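Local coordinates for particle-associated lyase (Acinetobacter bacteriophage AP22, PDB 4Y9V), which probably degrades the capsular polysaccharide of Acinetobacter baumannii as the trimeric tailspike of the phage, at residues A[492-497]-A[546-551]; A[519-524]-A[620-625]. All blocks are in the same frame, centred on the assembly; numbering follows the deposited sequence. Where two conformers were deposited one is given.

How the contacts relate
Contacts 1 and 2 are neighbours, with centres about 10 Å apart, and their segments alternate along the chain. Strands 486-496 and 518-531 run parallel side by side, so residues 492-497 lie next to residues 519-524. Loop 546-551 packs against both. Tyr550 OH lies 2.7 Å from Met522 O and Tyr548 O lies 2.8 Å from Gln524 NE2, both probable hydrogen bonds. The contacts also meet between subunits: contact 1 of one chain receives the C-terminal carboxylate and an arginine from contact 2 of another. None of the four segments supplies a residue of the glycan pocket, whose residues come from the earlier part of the chain, between Arg166 and His337.

Contact 1 of 2, residues A[492-497]-A[546-551]; sequences DDVVNT and LKYKYS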
ATOM      1  N   ASP A 492      -9.940  16.975 -11.681  1.00  5.04           N
ATOM      2  CA  ASP A 492     -10.867  17.584 -10.721  1.00  5.16           C
ATOM      3  C   ASP A 492     -10.221  18.032  -9.400  1.00  5.22           C
ATOM      4  O   ASP A 492     -10.899  18.754  -8.659  1.00  6.23           O
ATOM      5  CB  ASP A 492     -12.050  16.687 -10.445  1.00  5.83           C
ATOM      6  CG  ASP A 492     -11.692  15.392  -9.756  1.00  6.00           C
ATOM      7  OD1 ASP A 492     -10.521  15.076  -9.639  1.00  6.17           O
ATOM      8  OD2 ASP A 492     -12.660  14.675  -9.338  1.00  9.72           O
ATOM      9  N   ASP A 493      -8.999  17.645  -9.119  1.00  5.06           N
ATOM     10  CA  ASP A 493      -8.391  17.906  -7.812  1.00  5.27           C
ATOM     11  C   ASP A 493      -6.868  17.821  -7.982  1.00  5.02           C
ATOM     12  O   ASP A 493      -6.258  16.794  -7.743  1.00  5.76           O
ATOM     13  CB  ASP A 493      -8.880  16.945  -6.760  1.00  5.79           C
ATOM     14  CG  ASP A 493      -8.361  17.223  -5.366  1.00  6.85           C
ATOM     15  OD1 ASP A 493      -7.660  18.262  -5.142  1.00  7.86           O
ATOM     16  OD2 ASP A 493      -8.663  16.367  -4.473  1.00  7.74           O
ATOM     17  N   VAL A 494      -6.309  18.941  -8.444  1.00  5.13           N
ATOM     18  CA  VAL A 494      -4.891  19.109  -8.685  1.00  5.00           C
ATOM     19  C   VAL A 494      -4.483  20.438  -8.039  1.00  5.01           C
ATOM     20  O   VAL A 494      -5.330  21.318  -7.864  1.00  5.72           O
ATOM     21  CB  VAL A 494      -4.544  19.121 -10.195  1.00  5.52           C
ATOM     22  CG1 VAL A 494      -5.013  17.836 -10.863  1.00  6.33           C
ATOM     23  CG2 VAL A 494      -5.096  20.342 -10.919  1.00  6.21           C
ATOM     24  N   VAL A 495      -3.180  20.566  -7.758  0.51  5.05           N
ATOM     25  CA  VAL A 495      -2.616  21.737  -7.110  0.51  5.37           C
ATOM     26  C   VAL A 495      -1.374  22.190  -7.877  0.51  5.14           C
ATOM     27  O   VAL A 495      -0.372  21.486  -7.905  0.51  7.76           O
ATOM     28  CB  VAL A 495      -2.281  21.443  -5.622  0.51  5.96           C
ATOM     29  CG1 VAL A 495      -1.845  22.737  -4.938  0.51  8.88           C
ATOM     30  CG2 VAL A 495      -3.435  20.765  -4.885  0.51  6.51           C
ATOM     31  N   ASN A 496      -1.384  23.366  -8.526  1.00  5.40           N
ATOM     32  CA  ASN A 496      -0.146  24.006  -8.983  1.00  5.23           C
ATOM     33  C   ASN A 496       0.283  24.961  -7.862  1.00  5.19           C
ATOM     34  O   ASN A 496      -0.410  25.932  -7.562  1.00  6.07           O
ATOM     35  CB  ASN A 496      -0.333  24.770 -10.283  1.00  5.40           C
ATOM     36  CG  ASN A 496      -0.273  23.833 -11.465  1.00  5.49           C
ATOM     37  OD1 ASN A 496       0.942  23.552 -11.906  1.00  7.67           O
ATOM     38  ND2 ASN A 496      -1.297  23.330 -11.954  1.00  5.04           N
ATOM     39  N   THR A 497       1.424  24.672  -7.240  1.00  5.64           N
ATOM     40  CA  THR A 497       1.850  25.439  -6.086  1.00  6.07           C
ATOM     41  C   THR A 497       2.422  26.812  -6.439  1.00  6.64           C
ATOM     42  O   THR A 497       2.509  27.658  -5.539  1.00  8.43           O
ATOM     43  CB  THR A 497       2.814  24.633  -5.217  1.00  7.74           C
ATOM     44  OG1 THR A 497       4.025  24.497  -5.970  1.00 10.14           O
ATOM     45  CG2 THR A 497       2.225  23.305  -4.805  1.00 11.62           C
ATOM     46  N   LEU A 546      -8.554  33.300 -15.174  1.00  6.53           N
ATOM     47  CA  LEU A 546      -8.535  32.127 -14.327  1.00  6.75           C
ATOM     48  C   LEU A 546      -7.141  31.480 -14.321  1.00  6.50           C
ATOM     49  O   LEU A 546      -6.511  31.298 -15.355  1.00  7.46           O
ATOM     50  CB  LEU A 546      -9.545  31.104 -14.848  1.00  7.32           C
ATOM     51  CG  LEU A 546     -11.003  31.603 -14.898  1.00  7.89           C
ATOM     52  CD1 LEU A 546     -11.854  30.538 -15.559  1.00 13.50           C
ATOM     53  CD2 LEU A 546     -11.490  32.031 -13.521  1.00 11.86           C
ATOM     54  N   LYS A 547      -6.700  31.064 -13.110  0.66  6.26           N
ATOM     55  CA  LYS A 547      -5.415  30.379 -13.030  0.66  6.33           C
ATOM     56  C   LYS A 547      -5.389  29.084 -13.805  0.66  5.75           C
ATOM     57  O   LYS A 547      -4.394  28.761 -14.515  0.66  7.40           O
ATOM     58  CB  LYS A 547      -5.101  30.117 -11.574  0.66  6.40           C
ATOM     59  CG  LYS A 547      -3.841  29.248 -11.428  0.66  6.91           C
ATOM     60  CD  LYS A 547      -3.393  29.180  -9.982  0.66  7.94           C
ATOM     61  CE  LYS A 547      -2.212  28.278  -9.760  0.66  6.74           C
ATOM     62  NZ  LYS A 547      -1.877  28.159  -8.333  0.66  6.82           N
ATOM     63  N   TYR A 548      -6.433  28.283 -13.635  1.00  5.60           N
ATOM     64  CA  TYR A 548      -6.563  27.026 -14.351  1.00  5.85           C
ATOM     65  C   TYR A 548      -7.530  27.256 -15.503  1.00  5.73           C
ATOM     66  O   TYR A 548      -8.647  27.748 -15.312  1.00  7.14           O
ATOM     67  CB  TYR A 548      -7.063  25.895 -13.439  1.00  5.74           C
ATOM     68  CG  TYR A 548      -6.184  25.667 -12.219  1.00  5.66           C
ATOM     69  CD1 TYR A 548      -5.105  24.792 -12.230  1.00  6.13           C
ATOM     70  CD2 TYR A 548      -6.462  26.321 -11.020  1.00  6.27           C
ATOM     71  CE1 TYR A 548      -4.337  24.589 -11.105  1.00  6.12           C
ATOM     72  CE2 TYR A 548      -5.691  26.117  -9.889  1.00  5.91           C
ATOM     73  CZ  TYR A 548      -4.616  25.254  -9.923  1.00  5.86           C
ATOM     74  OH  TYR A 548      -3.821  25.018  -8.818  1.00  6.73           O
ATOM     75  N   LYS A 549      -7.116  26.923 -16.732  0.61  5.66           N
ATOM     76  CA  LYS A 549      -7.967  27.171 -17.881  0.61  5.41           C
ATOM     77  C   LYS A 549      -8.704  25.889 -18.269  0.61  5.06           C
ATOM     78  O   LYS A 549      -8.202  24.798 -18.160  0.61  6.31           O
ATOM     79  CB  LYS A 549      -7.085  27.658 -19.031  0.61  6.05           C
ATOM     80  CG  LYS A 549      -6.337  28.917 -18.659  0.61  7.94           C
ATOM     81  CD  LYS A 549      -5.392  29.403 -19.724  0.61  7.81           C
ATOM     82  CE  LYS A 549      -4.307  28.357 -19.785  0.61  9.37           C
ATOM     83  NZ  LYS A 549      -3.101  28.917 -20.468  0.61 12.96           N
ATOM     84  N   TYR A 550      -9.935  26.107 -18.705  1.00  5.25           N
ATOM     85  CA  TYR A 550     -10.782  24.989 -19.135  1.00  5.28           C
ATOM     86  C   TYR A 550     -10.583  24.694 -20.630  1.00  5.45           C
ATOM     87  O   TYR A 550     -10.094  25.508 -21.393  1.00  6.59           O
ATOM     88  CB  TYR A 550     -12.259  25.356 -18.841  1.00  5.28           C
ATOM     89  CG  TYR A 550     -12.516  25.524 -17.355  1.00  5.16           C
ATOM     90  CD1 TYR A 550     -12.698  24.425 -16.562  1.00  5.34           C
ATOM     91  CD2 TYR A 550     -12.528  26.772 -16.750  1.00  5.37           C
ATOM     92  CE1 TYR A 550     -12.904  24.525 -15.186  1.00  5.35           C
ATOM     93  CE2 TYR A 550     -12.732  26.900 -15.383  1.00  5.53           C
ATOM     94  CZ  TYR A 550     -12.891  25.766 -14.622  1.00  5.30           C
ATOM     95  OH  TYR A 550     -13.056  25.954 -13.246  1.00  5.70           O
ATOM     96  N   SER A 551     -11.074  23.525 -21.052  1.00  5.28           N
ATOM     97  CA  SER A 551     -11.044  23.211 -22.471  1.00  6.00           C
ATOM     98  C   SER A 551     -12.066  23.999 -23.270  1.00  6.14           C
ATOM     99  O   SER A 551     -11.943  24.113 -24.489  1.00  7.32           O
ATOM    100  CB  SER A 551     -11.268  21.728 -22.733  1.00  5.79           C
ATOM    101  OG  SER A 551     -12.578  21.370 -22.277  1.00  6.66           O
TER
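Tyr548 has CG anti to its carbonyl carbon (chi1 -57°), while Lys547 has CG anti to its backbone N (chi1 173°) and a chain extended beyond it. The two side chains reach the backbone of Asn496 together. Tyr548 OH accepts a nearly straight hydrogen bond from Asn496 N (3.0 Å, 168°), with the N in the plane of the ring. Lys547 NZ, in the conformer given, donates to Asn496 O at 2.8 Å, tilted somewhat from the carbonyl plane. The N-H and the C=O of one residue, Asn496, are thus both held from the loop. The lysine also packs on its neighbour: Lys547 CG sits 3.9 Å above one face of the Tyr548 ring, toward the rim. Lys547 CE passes 4.0 Å from Asn496 CB. Val494 CG2 approaches Tyr548 CE1 at 4.3 Å. Both tips also meet the terminal carboxylate of Ile625 of the second subunit: its OXT makes a salt bridge with Lys547 NZ and a hydrogen bond with Tyr548 OH, the hydroxyl's main polar partner. The arrangement joins a late strand of the pectin lyase-like region to a loop of the following Ig-like region, at the subunit interface of a trimeric tailspike.

Contact 2 of 2, residues A[519-524]-A[620-625]; sequences TRQMLQ and SGIREI
Arg520, Ser620 and Thr519 carry this pairing of two antiparallel strands. Arg520 is extended from CG to NE and grips the C-terminal residue side-on. Its NE (3.0 Å) and NH2 (2.9 Å) both donate to Ile625 O, which lies in the guanidinium plane at its edge; the two nitrogens reach that oxygen from the same face of the carboxylate. In the conformer given, the Arg623 guanidinium lies nearly parallel to that of Arg520, 13° apart, with Arg520 CD over its centre. Two like charges thus lie close together, with Arg520 NH1 and Arg623 NH1 3.5 Å apart and not hydrogen-bonded to each other. The Ile625 carboxylate beside Arg520 probably offsets part of the repulsion. Arg520 NH2 also bonds Val494 O of the third subunit. At Thr519, Glu624 OE1 accepts from the backbone N (2.8 Å) through its anti lone pair and from OG1 (3.0 Å) above the carboxylate plane. Thr519 OG1 takes a straight bond from Gln521 NE2 at 2.9 Å. Glu624 OE2 forms a salt bridge with Lys552. Ser620 closes the other end: its N donates to Gln524 O at 2.9 Å, and its O accepts from Gln524 N at 3.0 Å. Ser620 OG bonds Tyr550 OH. Gln521 and Ile622 form the other hydrogen-bonded pair, its return bond weak. The register shifts by one between these pairs: an antiparallel beta ladder broken by a beta bulge, joining the C-terminal strand to strand 518-531 next to the beta-helix.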
ATOM      1  N   THR A 519     -16.375  15.537 -19.608  1.00  5.12           N
ATOM      2  CA  THR A 519     -15.295  15.929 -18.723  1.00  5.25           C
ATOM      3  C   THR A 519     -15.806  16.365 -17.377  1.00  5.36           C
ATOM      4  O   THR A 519     -16.928  16.803 -17.211  1.00  6.08           O
ATOM      5  CB  THR A 519     -14.422  17.036 -19.344  1.00  5.67           C
ATOM      6  OG1 THR A 519     -15.085  18.277 -19.309  1.00  6.39           O
ATOM      7  CG2 THR A 519     -13.931  16.665 -20.726  1.00  6.47           C
ATOM      8  N   ARG A 520     -14.899  16.275 -16.377  1.00  4.85           N
ATOM      9  CA  ARG A 520     -15.021  17.008 -15.133  1.00  4.82           C
ATOM     10  C   ARG A 520     -13.762  17.829 -15.015  1.00  4.83           C
ATOM     11  O   ARG A 520     -12.658  17.295 -15.141  1.00  6.49           O
ATOM     12  CB  ARG A 520     -15.182  16.108 -13.920  1.00  5.75           C
ATOM     13  CG  ARG A 520     -16.413  15.283 -13.847  1.00  6.95           C
ATOM     14  CD  ARG A 520     -16.448  14.384 -12.638  1.00  8.05           C
ATOM     15  NE  ARG A 520     -17.660  13.605 -12.601  1.00  7.65           N
ATOM     16  CZ  ARG A 520     -17.957  12.650 -11.715  1.00  8.04           C
ATOM     17  NH1 ARG A 520     -17.121  12.395 -10.786  1.00  8.41           N
ATOM     18  NH2 ARG A 520     -19.069  11.957 -11.829  1.00  8.54           N
ATOM     19  N   GLN A 521     -13.909  19.141 -14.827  1.00  4.71           N
ATOM     20  CA  GLN A 521     -12.787  20.052 -14.744  1.00  4.78           C
ATOM     21  C   GLN A 521     -12.932  20.871 -13.470  1.00  4.65           C
ATOM     22  O   GLN A 521     -13.993  21.429 -13.189  1.00  5.53           O
ATOM     23  CB  GLN A 521     -12.706  20.944 -16.000  1.00  5.00           C
ATOM     24  CG  GLN A 521     -12.613  20.102 -17.268  1.00  6.12           C
ATOM     25  CD  GLN A 521     -12.442  20.890 -18.548  1.00  5.41           C
ATOM     26  OE1 GLN A 521     -11.606  21.799 -18.633  1.00  6.07           O
ATOM     27  NE2 GLN A 521     -13.208  20.526 -19.555  1.00  5.74           N
ATOM     28  N   MET A 522     -11.835  20.917 -12.716  1.00  4.82           N
ATOM     29  CA  MET A 522     -11.775  21.437 -11.353  1.00  4.99           C
ATOM     30  C   MET A 522     -12.478  22.779 -11.211  1.00  4.77           C
ATOM     31  O   MET A 522     -12.250  23.709 -11.982  1.00  5.38           O
ATOM     32  CB  MET A 522     -10.300  21.576 -10.923  1.00  5.12           C
ATOM     33  CG  MET A 522     -10.166  21.934  -9.448  1.00  5.15           C
ATOM     34  SD  MET A 522      -8.483  21.769  -8.813  1.00  5.20           S
ATOM     35  CE  MET A 522      -7.658  23.094  -9.708  1.00  6.64           C
ATOM     36  N   LEU A 523     -13.283  22.866 -10.161  1.00  5.38           N
ATOM     37  CA  LEU A 523     -13.950  24.118  -9.831  0.54  6.69           C
ATOM     38  C   LEU A 523     -12.933  25.144  -9.357  1.00  6.99           C
ATOM     39  O   LEU A 523     -11.897  24.849  -8.776  1.00 10.48           O
ATOM     40  CB  LEU A 523     -15.096  23.943  -8.817  0.54 10.07           C
ATOM     41  CG  LEU A 523     -16.504  23.434  -9.316  0.54 14.20           C
ATOM     42  CD1 LEU A 523     -17.522  24.442  -9.890  0.54 13.09           C
ATOM     43  CD2 LEU A 523     -16.357  22.264 -10.313  0.54 11.68           C
ATOM     44  N   GLN A 524     -13.259  26.404  -9.640  1.00  5.97           N
ATOM     45  CA  GLN A 524     -12.543  27.579  -9.143  1.00  5.86           C
ATOM     46  C   GLN A 524     -13.595  28.544  -8.567  1.00  5.00           C
ATOM     47  O   GLN A 524     -14.778  28.450  -8.908  1.00  5.73           O
ATOM     48  CB  GLN A 524     -11.712  28.244 -10.217  1.00  6.09           C
ATOM     49  CG  GLN A 524     -10.559  27.346 -10.687  1.00  7.18           C
ATOM     50  CD  GLN A 524      -9.864  27.873 -11.899  1.00  6.69           C
ATOM     51  OE1 GLN A 524      -8.875  28.639 -11.804  1.00  7.57           O
ATOM     52  NE2 GLN A 524     -10.340  27.477 -13.067  1.00  7.09           N
ATOM     53  N   SER A 620     -16.641  28.743 -11.065  1.00  5.40           N
ATOM     54  CA  SER A 620     -16.593  28.127 -12.377  1.00  5.40           C
ATOM     55  C   SER A 620     -16.375  26.620 -12.230  1.00  5.32           C
ATOM     56  O   SER A 620     -15.757  26.161 -11.262  1.00  6.06           O
ATOM     57  CB  SER A 620     -15.458  28.711 -13.194  1.00  6.06           C
ATOM     58  OG  SER A 620     -14.181  28.517 -12.608  1.00  5.87           O
ATOM     59  N   GLY A 621     -16.796  25.861 -13.230  1.00  5.67           N
ATOM     60  CA  GLY A 621     -16.527  24.429 -13.240  1.00  5.45           C
ATOM     61  C   GLY A 621     -17.148  23.790 -14.467  1.00  4.92           C
ATOM     62  O   GLY A 621     -17.952  24.406 -15.155  1.00  5.21           O
ATOM     63  N   ILE A 622     -16.787  22.512 -14.697  1.00  5.11           N
ATOM     64  CA  ILE A 622     -17.441  21.695 -15.731  1.00  5.01           C
ATOM     65  C   ILE A 622     -17.651  20.301 -15.127  1.00  5.05           C
ATOM     66  O   ILE A 622     -16.700  19.732 -14.576  1.00  5.55           O
ATOM     67  CB  ILE A 622     -16.623  21.623 -17.033  1.00  5.22           C
ATOM     68  CG1 ILE A 622     -16.483  23.010 -17.637  1.00  5.84           C
ATOM     69  CG2 ILE A 622     -17.255  20.621 -17.985  1.00  6.54           C
ATOM     70  CD1 ILE A 622     -15.566  23.099 -18.851  1.00  6.67           C
ATOM     71  N   ARG A 623     -18.861  19.776 -15.206  0.57  5.48           N
ATOM     72  CA  ARG A 623     -19.258  18.467 -14.696  0.57  5.60           C
ATOM     73  C   ARG A 623     -20.183  17.768 -15.682  0.57  5.49           C
ATOM     74  O   ARG A 623     -21.407  17.938 -15.632  0.57  7.84           O
ATOM     75  CB  ARG A 623     -19.979  18.549 -13.342  0.57  6.61           C
ATOM     76  CG  ARG A 623     -19.179  19.227 -12.256  0.57  6.94           C
ATOM     77  CD  ARG A 623     -17.983  18.471 -11.755  0.57  7.30           C
ATOM     78  NE  ARG A 623     -18.357  17.250 -11.027  0.57  7.86           N
ATOM     79  CZ  ARG A 623     -17.589  16.588 -10.178  0.57  8.10           C
ATOM     80  NH1 ARG A 623     -18.040  15.515  -9.560  0.57 16.51           N
ATOM     81  NH2 ARG A 623     -16.383  17.010  -9.921  0.57  9.34           N
ATOM     82  N   GLU A 624     -19.654  16.989 -16.612  1.00  6.31           N
ATOM     83  CA  GLU A 624     -20.461  16.413 -17.709  1.00  6.46           C
ATOM     84  C   GLU A 624     -20.674  14.912 -17.613  1.00  7.81           C
ATOM     85  O   GLU A 624     -21.304  14.310 -18.530  1.00 10.01           O
ATOM     86  CB  GLU A 624     -19.788  16.685 -19.052  1.00  6.87           C
ATOM     87  CG  GLU A 624     -19.650  18.149 -19.374  1.00  7.71           C
ATOM     88  CD  GLU A 624     -18.717  18.481 -20.515  1.00  8.26           C
ATOM     89  OE1 GLU A 624     -17.659  17.825 -20.691  1.00  8.20           O
ATOM     90  OE2 GLU A 624     -18.992  19.505 -21.179  1.00 14.32           O
ATOM     91  N   ILE A 625     -20.160  14.228 -16.639  0.70  8.37           N
ATOM     92  CA  ILE A 625     -20.364  12.757 -16.556  0.70  6.92           C
ATOM     93  C   ILE A 625     -20.525  12.407 -15.095  0.70  6.70           C
ATOM     94  O   ILE A 625     -20.129  13.191 -14.222  0.70  7.89           O
ATOM     95  CB  ILE A 625     -19.188  12.033 -17.180  0.70  6.90           C
ATOM     96  CG1 ILE A 625     -19.459  10.541 -17.344  0.70  7.44           C
ATOM     97  CG2 ILE A 625     -17.923  12.308 -16.454  0.70  7.74           C
ATOM     98  CD1 ILE A 625     -18.391   9.824 -18.153  0.70  7.92           C
ATOM     99  OXT ILE A 625     -21.056  11.278 -14.847  0.70  7.60           O
TER
HETATM  100  O   HOH W   1     -15.342  13.787  -9.398  0.42  9.74           O
HETATM  101  O   HOH W   2     -15.242  14.513  -9.178  0.58 13.15           O